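Local coordinates for protein putative aminomethyltransferase (Leptospirillum rubarum, PDB 3TTG) that probably transfers aminomethyl groups in a folate-dependent reaction, as its relatives in the glycine cleavage system do, at residues 296-307 against 332-342. Residues are numbered along the deposited sequence; the frame is centred on the assembly and turned at random.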
loop_
_atom_site.group_PDB
_atom_site.type_symbol
_atom_site.label_atom_id
_atom_site.label_comp_id
_atom_site.label_asym_id
_atom_site.label_seq_id
_atom_site.Cartn_x
_atom_site.Cartn_y
_atom_site.Cartn_z
ATOM N N VAL A 296 11.492 -5.565 14.780
ATOM C CA VAL A 296 12.706 -5.569 15.587
ATOM C C VAL A 296 12.828 -4.248 16.274
ATOM O O VAL A 296 12.754 -3.186 15.621
ATOM C CB VAL A 296 14.010 -5.844 14.789
ATOM C CG1 VAL A 296 15.130 -6.301 15.753
ATOM C CG2 VAL A 296 13.787 -6.895 13.749
ATOM N N THR A 297 13.144 -4.299 17.563
ATOM C CA THR A 297 13.393 -3.082 18.343
ATOM C C THR A 297 14.703 -2.420 17.964
ATOM O O THR A 297 15.694 -3.106 17.741
ATOM C CB THR A 297 13.410 -3.428 19.827
ATOM O OG1 THR A 297 12.128 -3.936 20.046
ATOM C CG2 THR A 297 13.658 -2.217 20.738
ATOM N N LEU A 298 14.690 -1.092 17.871
ATOM C CA LEU A 298 15.863 -0.291 17.599
ATOM C C LEU A 298 16.218 0.429 18.880
ATOM O O LEU A 298 15.322 0.854 19.594
ATOM C CB LEU A 298 15.640 0.702 16.437
ATOM C CG LEU A 298 15.298 0.076 15.088
ATOM C CD1 LEU A 298 14.897 1.111 14.103
ATOM C CD2 LEU A 298 16.459 -0.721 14.568
ATOM N N PHE A 299 17.509 0.562 19.179
ATOM C CA PHE A 299 17.991 1.181 20.409
ATOM C C PHE A 299 18.842 2.393 20.143
ATOM O O PHE A 299 19.620 2.421 19.191
ATOM C CB PHE A 299 18.825 0.158 21.226
ATOM C CG PHE A 299 18.009 -1.018 21.694
ATOM C CD1 PHE A 299 17.338 -0.980 22.905
ATOM C CD2 PHE A 299 17.944 -2.182 20.942
ATOM C CE1 PHE A 299 16.569 -2.076 23.340
ATOM C CE2 PHE A 299 17.165 -3.263 21.359
ATOM C CZ PHE A 299 16.470 -3.200 22.550
ATOM N N ASN A 300 18.755 3.359 21.052
ATOM C CA ASN A 300 19.579 4.565 21.066
ATOM C C ASN A 300 21.003 4.186 21.568
ATOM O O ASN A 300 21.129 3.750 22.728
ATOM C CB ASN A 300 18.904 5.591 22.020
ATOM C CG ASN A 300 19.616 6.908 22.214
ATOM O OD1 ASN A 300 20.623 7.222 21.568
ATOM N ND2 ASN A 300 19.090 7.717 23.124
ATOM N N PRO A 301 22.071 4.355 20.741
ATOM C CA PRO A 301 23.438 4.017 21.189
ATOM C C PRO A 301 23.939 4.773 22.440
ATOM O O PRO A 301 24.746 4.216 23.141
ATOM C CB PRO A 301 24.307 4.354 19.962
ATOM C CG PRO A 301 23.401 4.451 18.852
ATOM C CD PRO A 301 22.091 4.872 19.364
ATOM N N LYS A 302 23.439 5.991 22.736
ATOM C CA LYS A 302 23.861 6.789 23.914
ATOM C C LYS A 302 23.494 6.134 25.259
ATOM O O LYS A 302 24.385 5.805 26.034
ATOM C CB LYS A 302 23.217 8.202 23.895
ATOM C CG LYS A 302 23.960 9.261 23.087
ATOM C CD LYS A 302 23.674 9.228 21.593
ATOM C CE LYS A 302 24.139 10.509 20.918
ATOM N NZ LYS A 302 25.602 10.760 21.091
ATOM N N ASP A 303 22.184 5.920 25.495
ATOM C CA ASP A 303 21.630 5.385 26.744
ATOM C C ASP A 303 21.066 3.945 26.651
ATOM O O ASP A 303 20.730 3.372 27.689
ATOM C CB ASP A 303 20.530 6.333 27.274
ATOM C CG ASP A 303 19.414 6.705 26.326
ATOM O OD1 ASP A 303 19.230 6.000 25.315
ATOM O OD2 ASP A 303 18.727 7.711 26.591
ATOM N N GLY A 304 20.963 3.366 25.453
ATOM C CA GLY A 304 20.438 2.007 25.320
ATOM C C GLY A 304 18.928 1.883 25.430
ATOM O O GLY A 304 18.402 0.781 25.567
ATOM N N ASN A 305 18.218 3.004 25.414
ATOM C CA ASN A 305 16.766 3.023 25.438
ATOM C C ASN A 305 16.203 2.733 24.034
ATOM O O ASN A 305 16.877 2.937 23.022
ATOM C CB ASN A 305 16.265 4.379 25.932
ATOM C CG ASN A 305 16.529 4.629 27.394
ATOM O OD1 ASN A 305 17.073 3.793 28.129
ATOM N ND2 ASN A 305 16.117 5.787 27.850
ATOM N N GLU A 306 14.947 2.295 23.993
ATOM C CA GLU A 306 14.210 1.993 22.768
ATOM C C GLU A 306 14.012 3.312 21.987
ATOM O O GLU A 306 13.674 4.333 22.609
ATOM C CB GLU A 306 12.872 1.341 23.140
ATOM C CG GLU A 306 13.025 -0.036 23.752
ATOM C CD GLU A 306 11.749 -0.805 24.045
ATOM O OE1 GLU A 306 10.644 -0.235 23.901
ATOM O OE2 GLU A 306 11.862 -1.964 24.497
ATOM N N ALA A 307 14.357 3.314 20.670
ATOM C CA ALA A 307 14.293 4.496 19.819
ATOM C C ALA A 307 13.281 4.344 18.693
ATOM O O ALA A 307 12.900 5.341 18.092
ATOM C CB ALA A 307 15.661 4.774 19.214
ATOM N N PHE A 332 14.729 10.972 17.337
ATOM C CA PHE A 332 15.727 10.320 16.471
ATOM C C PHE A 332 15.347 10.348 15.024
ATOM O O PHE A 332 15.955 9.626 14.254
ATOM C CB PHE A 332 15.925 8.848 16.917
ATOM C CG PHE A 332 16.122 8.718 18.407
ATOM C CD1 PHE A 332 17.365 8.950 18.982
ATOM C CD2 PHE A 332 15.055 8.408 19.239
ATOM C CE1 PHE A 332 17.531 8.918 20.371
ATOM C CE2 PHE A 332 15.229 8.332 20.631
ATOM C CZ PHE A 332 16.463 8.610 21.190
ATOM N N SER A 333 14.395 11.186 14.616
ATOM C CA SER A 333 13.879 11.177 13.240
ATOM C C SER A 333 14.775 11.820 12.174
ATOM O O SER A 333 14.531 11.611 10.986
ATOM C CB SER A 333 12.522 11.871 13.182
ATOM O OG SER A 333 12.583 13.180 13.708
ATOM N N GLU A 334 15.782 12.598 12.562
ATOM C CA GLU A 334 16.636 13.289 11.592
ATOM C C GLU A 334 17.421 12.290 10.712
ATOM O O GLU A 334 17.923 11.287 11.209
ATOM C CB GLU A 334 17.605 14.219 12.366
ATOM C CG GLU A 334 18.473 15.106 11.486
ATOM C CD GLU A 334 19.447 15.987 12.253
ATOM O OE1 GLU A 334 20.427 16.461 11.632
ATOM O OE2 GLU A 334 19.245 16.187 13.474
ATOM N N ASN A 335 17.478 12.529 9.401
ATOM C CA ASN A 335 18.257 11.663 8.503
ATOM C C ASN A 335 19.697 11.589 8.951
ATOM O O ASN A 335 20.269 12.583 9.390
ATOM C CB ASN A 335 18.199 12.141 7.044
ATOM C CG ASN A 335 16.863 11.945 6.437
ATOM O OD1 ASN A 335 16.084 11.088 6.878
ATOM N ND2 ASN A 335 16.577 12.731 5.415
ATOM N N GLY A 336 20.258 10.390 8.905
ATOM C CA GLY A 336 21.614 10.182 9.358
ATOM C C GLY A 336 21.687 9.660 10.789
ATOM O O GLY A 336 22.743 9.172 11.176
ATOM N N THR A 337 20.617 9.806 11.614
ATOM C CA THR A 337 20.626 9.250 12.981
ATOM C C THR A 337 20.933 7.751 12.989
ATOM O O THR A 337 20.264 6.963 12.310
ATOM C CB THR A 337 19.294 9.471 13.699
ATOM O OG1 THR A 337 19.016 10.863 13.695
ATOM C CG2 THR A 337 19.330 8.960 15.147
ATOM N N GLU A 338 21.932 7.360 13.761
ATOM C CA GLU A 338 22.345 5.955 13.854
ATOM C C GLU A 338 21.688 5.276 15.072
ATOM O O GLU A 338 21.769 5.800 16.179
ATOM C CB GLU A 338 23.871 5.880 13.930
ATOM C CG GLU A 338 24.504 6.383 12.644
ATOM C CD GLU A 338 26.012 6.350 12.588
ATOM O OE1 GLU A 338 26.656 6.374 13.662
ATOM O OE2 GLU A 338 26.548 6.346 11.458
ATOM N N LEU A 339 21.070 4.096 14.854
ATOM C CA LEU A 339 20.417 3.276 15.883
ATOM C C LEU A 339 21.002 1.867 15.834
ATOM O O LEU A 339 21.582 1.458 14.832
ATOM C CB LEU A 339 18.888 3.198 15.746
ATOM C CG LEU A 339 18.019 4.514 15.840
ATOM C CD1 LEU A 339 18.400 5.356 17.052
ATOM C CD2 LEU A 339 18.003 5.307 14.524
ATOM N N LEU A 340 20.793 1.105 16.902
ATOM C CA LEU A 340 21.284 -0.246 16.983
ATOM C C LEU A 340 20.176 -1.271 17.006
ATOM O O LEU A 340 19.169 -1.131 17.711
ATOM C CB LEU A 340 22.102 -0.375 18.264
ATOM C CG LEU A 340 23.378 0.409 18.296
ATOM C CD1 LEU A 340 23.848 0.587 19.727
ATOM C CD2 LEU A 340 24.443 -0.269 17.495
ATOM N N LEU A 341 20.409 -2.349 16.302
ATOM C CA LEU A 341 19.585 -3.539 16.388
ATOM C C LEU A 341 19.987 -4.338 17.683
ATOM O O LEU A 341 21.002 -3.996 18.325
ATOM C CB LEU A 341 19.745 -4.366 15.101
ATOM C CG LEU A 341 18.985 -3.782 13.896
ATOM C CD1 LEU A 341 19.610 -4.294 12.619
ATOM C CD2 LEU A 341 17.497 -4.139 13.959
ATOM N N PRO A 342 19.211 -5.367 18.089
ATOM C CA PRO A 342 19.523 -6.076 19.352
ATOM C C PRO A 342 20.920 -6.743 19.403
ATOM O O PRO A 342 21.522 -6.879 20.481
ATOM C CB PRO A 342 18.407 -7.121 19.462
ATOM C CG PRO A 342 17.245 -6.539 18.689
ATOM C CD PRO A 342 17.892 -5.785 17.541
#
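A chi1 of 178° swings the N300 side chain away from its own backbone N, and with F332 CG anti to its carbonyl carbon the amide of N300 is brought to the rim of the phenyl ring. ND2 comes 3.4 Å from F332 CZ, near the ring plane, and the two flat groups are turned 61° apart, an edge contact rather than a stack. One face of the same ring is met by A307, whose CB sits 4.0 Å from the F332 centroid, a CH-pi contact. Replacing F332 by an alanine would probably open a gap over A307 CB and leave the N300 amide without its aromatic neighbour. A307 CB also touches L339 CD1 at 3.5 Å. F299 and L340 form a single antiparallel hydrogen-bonded pair: F299 N reaches L340 O at 2.8 Å and L340 N reaches F299 O at 2.9 Å. Strands 296-299 and 338-340 are the outermost of a six-stranded antiparallel sheet, and this bridge joins its two edges, consistent with the closed C-terminal barrel of the glycine cleavage T-protein family; the N-to-C directions of the short segments make 127°, well off antiparallel, in keeping with a single bridge. L298 and L341, both buried, lie side by side, their CD2 atoms 3.6 Å apart, and L298 also packs on V347 of strand 346-350. V296 CG1 presses unusually tightly on P342 CD, at 3.3 Å, while T297 O, buried nearby, has no hydrogen-bonding partner. P301 CB rests on L340 CD1 at 3.8 Å, and N300 OD1 closes an Asx turn by accepting from K302 N above its carbonyl plane.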